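PDB 3W5M: alpha-L-rhamnosidase from Streptomyces avermitilis, which hydrolyses terminal non-reducing alpha-L-rhamnose residues from rhamnosides, including citrus flavonoids and the arabinogalactan-protein gum arabic, and binds L-rhamnose through a calcium-dependent carbohydrate-binding module. Local coordinates for residues D752-P755 with K756-A760; T786-F789 with T790-K794; L817-M821 with N822-D826. One frame throughout, in Å; residues are numbered along the deposited sequence.

Contact 1 (D752-P755 with K756-A760)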
loop_
_atom_site.group_PDB
_atom_site.type_symbol
_atom_site.label_atom_id
_atom_site.label_comp_id
_atom_site.label_asym_id
_atom_site.label_seq_id
_atom_site.Cartn_x
_atom_site.Cartn_y
_atom_site.Cartn_z
ATOM N N ASP A 752 0.817 19.511 -22.992
ATOM C CA ASP A 752 2.199 19.858 -23.321
ATOM C C ASP A 752 2.910 18.511 -23.386
ATOM O O ASP A 752 3.669 18.163 -22.476
ATOM C CB ASP A 752 2.781 20.755 -22.216
ATOM C CG ASP A 752 3.999 21.583 -22.667
ATOM O OD1 ASP A 752 4.178 21.809 -23.882
ATOM O OD2 ASP A 752 4.770 22.043 -21.780
ATOM N N GLU A 753 2.625 17.749 -24.445
ATOM C CA GLU A 753 3.072 16.362 -24.575
ATOM C C GLU A 753 4.502 16.190 -25.113
ATOM O O GLU A 753 4.766 16.423 -26.289
ATOM C CB GLU A 753 2.084 15.566 -25.437
ATOM C CG GLU A 753 2.459 14.099 -25.666
ATOM C CD GLU A 753 2.026 13.167 -24.529
ATOM O OE1 GLU A 753 1.199 13.581 -23.677
ATOM O OE2 GLU A 753 2.516 12.011 -24.489
ATOM N N THR A 754 5.415 15.761 -24.245
ATOM C CA THR A 754 6.794 15.469 -24.647
ATOM C C THR A 754 6.870 14.178 -25.443
ATOM O O THR A 754 6.317 13.146 -25.020
ATOM C CB THR A 754 7.732 15.345 -23.422
ATOM O OG1 THR A 754 7.553 16.476 -22.564
ATOM C CG2 THR A 754 9.223 15.240 -23.849
ATOM N N PRO A 755 7.573 14.209 -26.603
ATOM C CA PRO A 755 7.843 13.017 -27.403
ATOM C C PRO A 755 8.452 11.894 -26.560
ATOM O O PRO A 755 9.412 12.114 -25.824
ATOM C CB PRO A 755 8.847 13.502 -28.453
ATOM C CG PRO A 755 8.571 14.959 -28.578
ATOM C CD PRO A 755 8.136 15.431 -27.217
ATOM N N LYS A 756 7.871 10.706 -26.663
ATOM C CA LYS A 756 8.242 9.582 -25.810
ATOM C C LYS A 756 9.649 9.048 -26.073
ATOM O O LYS A 756 10.245 8.461 -25.179
ATOM C CB LYS A 756 7.179 8.468 -25.890
ATOM C CG LYS A 756 5.818 8.911 -25.366
ATOM C CD LYS A 756 4.732 7.916 -25.723
ATOM C CE LYS A 756 3.446 8.274 -25.009
ATOM N NZ LYS A 756 2.429 7.224 -25.290
ATOM N N ASP A 757 10.193 9.247 -27.285
ATOM C CA ASP A 757 11.583 8.832 -27.558
ATOM C C ASP A 757 12.623 9.727 -26.858
ATOM O O ASP A 757 13.652 9.238 -26.421
ATOM C CB ASP A 757 11.890 8.697 -29.064
ATOM C CG ASP A 757 11.572 9.967 -29.859
ATOM O OD1 ASP A 757 10.623 10.700 -29.510
ATOM O OD2 ASP A 757 12.270 10.216 -30.868
ATOM N N VAL A 758 12.336 11.016 -26.727
ATOM C CA VAL A 758 13.156 11.931 -25.916
ATOM C C VAL A 758 13.148 11.447 -24.452
ATOM O O VAL A 758 14.195 11.327 -23.811
ATOM C CB VAL A 758 12.630 13.382 -25.994
ATOM C CG1 VAL A 758 13.393 14.317 -25.060
ATOM C CG2 VAL A 758 12.707 13.902 -27.425
ATOM N N ILE A 759 11.959 11.157 -23.952
ATOM C CA ILE A 759 11.802 10.640 -22.584
ATOM C C ILE A 759 12.551 9.336 -22.373
ATOM O O ILE A 759 13.311 9.194 -21.401
ATOM C CB ILE A 759 10.327 10.387 -22.217
ATOM C CG1 ILE A 759 9.485 11.679 -22.208
ATOM C CG2 ILE A 759 10.229 9.589 -20.908
ATOM C CD1 ILE A 759 10.000 12.817 -21.355
ATOM N N ALA A 760 12.327 8.377 -23.260
ATOM C CA ALA A 760 12.899 7.059 -23.114
ATOM C C ALA A 760 14.411 7.080 -23.211
ATOM O O ALA A 760 15.093 6.406 -22.443
ATOM C CB ALA A 760 12.312 6.097 -24.133
#
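With chi1 at -50°, T754 turns its methyl CG2 anti to its own backbone N and onto the side chain of I759, whose CG1 lies beside its own backbone N and whose second torsion folds CD1 back to meet it. The two side chains cross at about a right angle, and T754 CG2 lies 3.6 Å from I759 CD1. The same rotation leaves T754 OG1 on the other branch, where it is hydrogen-bonded to T811 OG1, so the threonine offers carbon to the new helix and its hydroxyl to the chain just ahead of helix 812-820. P755 is the N-cap residue of helix 756-777, one of the helices of the (alpha/alpha)6-barrel catalytic domain. Its carbonyl oxygen faces the first turn and takes two weak bonds: I759 N comes to P755 O at 3.3 Å with a fairly straight N-H, 167°, whereas V758 N reaches that oxygen at a much more bent 120°. A proline cap has no side-chain acceptor for the first amides of the helix, and its ring packs instead, with P755 CB 4.0 Å from V758 CG2 and 3.5 Å from D757 OD1. The other carboxylate oxygen, D757 OD2, is in a salt bridge with K808. On the exposed side E753 and K756 run past each other at a slant. The glutamate chain, bent at chi2, brings E753 OE2 to 3.9 Å from K756 CE, but the charges do not pair: K756 NZ goes on to the carbonyl oxygen of G743, and E753 OE1 is bonded to N749. Further round the turn, I759 also packs on L817 and comes within about 7 Å, side chain to side chain, of the rhamnose-binding W695.

Contact 2 (T786-F789 with T790-K794)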
loop_
_atom_site.group_PDB
_atom_site.type_symbol
_atom_site.label_atom_id
_atom_site.label_comp_id
_atom_site.label_asym_id
_atom_site.label_seq_id
_atom_site.Cartn_x
_atom_site.Cartn_y
_atom_site.Cartn_z
ATOM N N THR A 786 30.179 4.317 -16.951
ATOM C CA THR A 786 30.477 5.695 -17.275
ATOM C C THR A 786 30.577 5.852 -18.792
ATOM O O THR A 786 30.094 6.847 -19.356
ATOM C CB THR A 786 31.773 6.164 -16.591
ATOM O OG1 THR A 786 31.566 6.154 -15.174
ATOM C CG2 THR A 786 32.107 7.583 -16.999
ATOM N N ASP A 787 31.208 4.873 -19.424
ATOM C CA ASP A 787 31.365 4.851 -20.875
ATOM C C ASP A 787 30.007 4.733 -21.573
ATOM O O ASP A 787 29.742 5.431 -22.566
ATOM C CB ASP A 787 32.286 3.697 -21.291
ATOM C CG ASP A 787 32.246 3.422 -22.800
ATOM O OD1 ASP A 787 32.571 4.337 -23.587
ATOM O OD2 ASP A 787 31.872 2.294 -23.196
ATOM N N LEU A 788 29.144 3.861 -21.043
ATOM C CA LEU A 788 27.771 3.736 -21.559
ATOM C C LEU A 788 27.024 5.043 -21.475
ATOM O O LEU A 788 26.390 5.432 -22.446
ATOM C CB LEU A 788 26.989 2.643 -20.824
ATOM C CG LEU A 788 25.521 2.512 -21.254
ATOM C CD1 LEU A 788 25.375 2.154 -22.735
ATOM C CD2 LEU A 788 24.813 1.474 -20.393
ATOM N N PHE A 789 27.066 5.698 -20.306
ATOM C CA PHE A 789 26.451 7.011 -20.091
ATOM C C PHE A 789 26.943 8.047 -21.093
ATOM O O PHE A 789 26.124 8.714 -21.736
ATOM C CB PHE A 789 26.677 7.526 -18.662
ATOM C CG PHE A 789 26.166 8.923 -18.426
ATOM C CD1 PHE A 789 24.856 9.270 -18.748
ATOM C CD2 PHE A 789 26.991 9.891 -17.869
ATOM C CE1 PHE A 789 24.380 10.552 -18.515
ATOM C CE2 PHE A 789 26.524 11.180 -17.633
ATOM C CZ PHE A 789 25.214 11.518 -17.966
ATOM N N THR A 790 28.270 8.163 -21.217
ATOM C CA THR A 790 28.916 9.055 -22.223
ATOM C C THR A 790 28.341 8.835 -23.637
ATOM O O THR A 790 28.018 9.792 -24.346
ATOM C CB THR A 790 30.436 8.795 -22.277
ATOM O OG1 THR A 790 30.988 8.977 -20.972
ATOM C CG2 THR A 790 31.124 9.771 -23.246
ATOM N N ARG A 791 28.221 7.570 -24.034
ATOM C CA ARG A 791 27.746 7.239 -25.386
ATOM C C ARG A 791 26.272 7.550 -25.609
ATOM O O ARG A 791 25.900 8.036 -26.676
ATOM C CB ARG A 791 28.090 5.814 -25.763
ATOM C CG ARG A 791 29.578 5.627 -25.964
ATOM C CD ARG A 791 29.899 4.248 -26.492
ATOM N NE ARG A 791 29.746 3.228 -25.466
ATOM C CZ ARG A 791 28.773 2.323 -25.443
ATOM N NH1 ARG A 791 27.838 2.310 -26.388
ATOM N NH2 ARG A 791 28.729 1.432 -24.466
ATOM N N ILE A 792 25.436 7.325 -24.591
ATOM C CA ILE A 792 24.034 7.693 -24.687
ATOM C C ILE A 792 23.822 9.188 -24.695
ATOM O O ILE A 792 22.990 9.691 -25.464
ATOM C CB ILE A 792 23.179 7.100 -23.550
ATOM C CG1 ILE A 792 23.335 5.588 -23.512
ATOM C CG2 ILE A 792 21.700 7.422 -23.810
ATOM C CD1 ILE A 792 22.773 4.970 -22.232
ATOM N N ARG A 793 24.536 9.902 -23.820
ATOM C CA ARG A 793 24.432 11.352 -23.792
ATOM C C ARG A 793 24.791 11.944 -25.166
ATOM O O ARG A 793 24.157 12.896 -25.593
ATOM C CB ARG A 793 25.305 11.978 -22.705
ATOM C CG ARG A 793 25.229 13.491 -22.674
ATOM C CD ARG A 793 25.695 14.102 -21.377
ATOM N NE ARG A 793 27.001 13.612 -20.967
ATOM C CZ ARG A 793 27.524 13.808 -19.758
ATOM N NH1 ARG A 793 26.842 14.492 -18.820
ATOM N NH2 ARG A 793 28.730 13.315 -19.484
ATOM N N LYS A 794 25.800 11.388 -25.823
ATOM C CA LYS A 794 26.211 11.919 -27.138
ATOM C C LYS A 794 25.139 11.654 -28.197
ATOM O O LYS A 794 24.758 12.554 -28.941
ATOM C CB LYS A 794 27.539 11.357 -27.618
ATOM C CG LYS A 794 28.189 12.322 -28.596
ATOM C CD LYS A 794 28.882 11.648 -29.767
ATOM C CE LYS A 794 29.444 12.715 -30.711
ATOM N NZ LYS A 794 30.275 12.148 -31.813
#
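D787 and R791 form an i to i+4 salt bridge along helix 783-800, one of the helices of the (alpha/alpha)6-barrel. R791 NE points its hydrogen at D787 OD2 over 3.2 Å, and R791 NH2 adds a weak bond to the same oxygen. The carboxylate sits at the guanidinium's edge, near its plane, yet the two planes are 44° apart, and the arginine meets the oxygen from above the carboxylate plane. One turn's worth of bonding also gathers on T786 O: T790 OG1, set beside its own backbone N (chi1 -57°), donates to it at 2.8 Å, while T790 N reaches this oxygen from the opposite face of the carbonyl plane at 2.9 Å. On another side of the helix R793, its chain bent at chi3, turns one face of its guanidinium to F789 CE2, which lies over that face near the guanidinium's rim. R793 CZ is 3.5 Å from F789 CE2, with ring and guanidinium planes 50° apart, so the groups meet obliquely and are not stacked flat. R793 NH1 goes on to donate to N822 O, beyond the end of helix 812-820. With an alanine in place of R793, N822 O would probably lose this donor and F789 CE2 and CZ the guanidinium that covers them. The buried side is apolar: I792 packs against F764 and A765, and L788 against A768, all on helix 756-777. Between them, L788 CG rests 3.8 Å from I792 CD1.

Contact 3 (L817-M821 with N822-D826)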
loop_
_atom_site.group_PDB
_atom_site.type_symbol
_atom_site.label_atom_id
_atom_site.label_comp_id
_atom_site.label_asym_id
_atom_site.label_seq_id
_atom_site.Cartn_x
_atom_site.Cartn_y
_atom_site.Cartn_z
ATOM N N LEU A 817 13.793 17.705 -17.944
ATOM C CA LEU A 817 14.451 16.407 -17.874
ATOM C C LEU A 817 15.889 16.446 -18.374
ATOM O O LEU A 817 16.778 15.818 -17.782
ATOM C CB LEU A 817 13.665 15.348 -18.639
ATOM C CG LEU A 817 12.415 14.905 -17.859
ATOM C CD1 LEU A 817 11.443 14.194 -18.770
ATOM C CD2 LEU A 817 12.771 14.024 -16.671
ATOM N N THR A 818 16.111 17.177 -19.468
ATOM C CA THR A 818 17.458 17.292 -20.021
ATOM C C THR A 818 18.375 18.076 -19.105
ATOM O O THR A 818 19.539 17.689 -18.965
ATOM C CB THR A 818 17.454 17.932 -21.422
ATOM O OG1 THR A 818 16.866 19.243 -21.339
ATOM C CG2 THR A 818 16.673 17.057 -22.361
ATOM N N LEU A 819 17.876 19.145 -18.477
ATOM C CA LEU A 819 18.680 19.903 -17.519
ATOM C C LEU A 819 18.957 19.079 -16.261
ATOM O O LEU A 819 20.094 19.042 -15.758
ATOM C CB LEU A 819 18.033 21.239 -17.161
ATOM C CG LEU A 819 18.095 22.228 -18.331
ATOM C CD1 LEU A 819 17.049 23.301 -18.097
ATOM C CD2 LEU A 819 19.504 22.823 -18.464
ATOM N N SER A 820 17.922 18.396 -15.777
ATOM C CA SER A 820 18.034 17.575 -14.567
ATOM C C SER A 820 19.060 16.440 -14.688
ATOM O O SER A 820 19.846 16.215 -13.767
ATOM C CB SER A 820 16.675 16.960 -14.209
ATOM O OG SER A 820 16.740 16.434 -12.899
ATOM N N MET A 821 19.014 15.726 -15.798
ATOM C CA MET A 821 19.798 14.520 -16.027
ATOM C C MET A 821 21.148 14.822 -16.683
ATOM O O MET A 821 21.872 13.906 -17.062
ATOM C CB MET A 821 19.014 13.498 -16.854
ATOM C CG MET A 821 17.734 13.020 -16.157
ATOM S SD MET A 821 16.691 12.017 -17.213
ATOM C CE MET A 821 15.446 11.496 -16.004
ATOM N N ASN A 822 21.457 16.109 -16.788
ATOM C CA ASN A 822 22.739 16.603 -17.318
ATOM C C ASN A 822 22.957 16.151 -18.744
ATOM O O ASN A 822 24.049 15.693 -19.115
ATOM C CB ASN A 822 23.897 16.227 -16.369
ATOM C CG ASN A 822 23.679 16.771 -14.964
ATOM O OD1 ASN A 822 23.387 17.949 -14.795
ATOM N ND2 ASN A 822 23.779 15.906 -13.950
ATOM N N LEU A 823 21.892 16.297 -19.549
ATOM C CA LEU A 823 21.909 15.862 -20.929
ATOM C C LEU A 823 22.176 17.011 -21.915
ATOM O O LEU A 823 22.698 16.749 -22.980
ATOM C CB LEU A 823 20.647 15.086 -21.293
ATOM C CG LEU A 823 20.474 13.800 -20.445
ATOM C CD1 LEU A 823 19.119 13.164 -20.685
ATOM C CD2 LEU A 823 21.567 12.768 -20.687
ATOM N N VAL A 824 21.853 18.248 -21.537
ATOM C CA VAL A 824 22.115 19.422 -22.387
ATOM C C VAL A 824 23.635 19.656 -22.398
ATOM O O VAL A 824 24.250 19.682 -21.344
ATOM C CB VAL A 824 21.444 20.697 -21.818
ATOM C CG1 VAL A 824 21.631 21.873 -22.759
ATOM C CG2 VAL A 824 19.958 20.494 -21.569
ATOM N N PRO A 825 24.249 19.860 -23.581
ATOM C CA PRO A 825 25.661 20.292 -23.517
ATOM C C PRO A 825 25.815 21.529 -22.611
ATOM O O PRO A 825 24.938 22.401 -22.604
ATOM C CB PRO A 825 26.008 20.624 -24.973
ATOM C CG PRO A 825 24.945 19.967 -25.805
ATOM C CD PRO A 825 23.706 19.886 -24.950
ATOM N N ASP A 826 26.910 21.612 -21.851
ATOM C CA ASP A 826 27.053 22.682 -20.862
ATOM C C ASP A 826 26.976 24.066 -21.454
ATOM O O ASP A 826 26.460 24.966 -20.822
ATOM C CB ASP A 826 28.317 22.523 -20.037
ATOM C CG ASP A 826 28.179 21.410 -19.035
ATOM O OD1 ASP A 826 28.427 20.263 -19.437
ATOM O OD2 ASP A 826 27.756 21.678 -17.873
HETATM O O HOH W 1 21.694 18.648 -12.587
#
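V824 and T818 cross at a slant, with one valine methyl doing the touching: V824 CG2 lies 3.3 Å from T818 OG1 and 3.6 Å from T818 CB. That methyl also meets L819, 3.9 Å from L819 CD2, and so fits against two successive residues of the last helical turn. The T818 hydroxyl, held between its backbone N and carbonyl carbon (chi1 59°), is turned back along the helix to A814 O and Y815 O. Beyond the helix end, L823 reaches back alongside M821, L823 CD1 lying 3.8 Å from M821 CB, while the extended methionine continues to Y763 and H766 on helix 756-777. The backbone reversal behind these contacts is a Schellman motif. N822, at positive phi, is its C-prime residue; L823 N donates to T818 O at 2.8 Å, in the carbonyl plane, and N822 N makes a weak bond to L819 O. A water lies near both S820 O and N822 OD1, 2.9 Å from the latter. Backbone bonds thus close the helix end and the side chains meet mostly through carbon, while L819 O, N822 O and L823 O take side-chain donors from R829, R793 and Q797.

Overall arrangement
All three contacts belong to neighbouring helices of the (alpha/alpha)6-barrel. Contact 3 is the most buried, contact 1 is partly buried at a helix start, and contact 2 spans a helix with one exposed, charged side and one apolar side. The chemistry follows: salt bridge and hydroxyl bonding in mid-helix, a proline cap at one helix start, a Schellman turn and methyl packing at one helix end. Contacts 1 and 3 meet by packing, I759 CD1 to L817 CD1. Contacts 2 and 3 are joined by the probable hydrogen bond from R793 to N822. Contacts 1 and 2 do not touch, their nearest atoms about 7 Å apart, although their helices are consecutive.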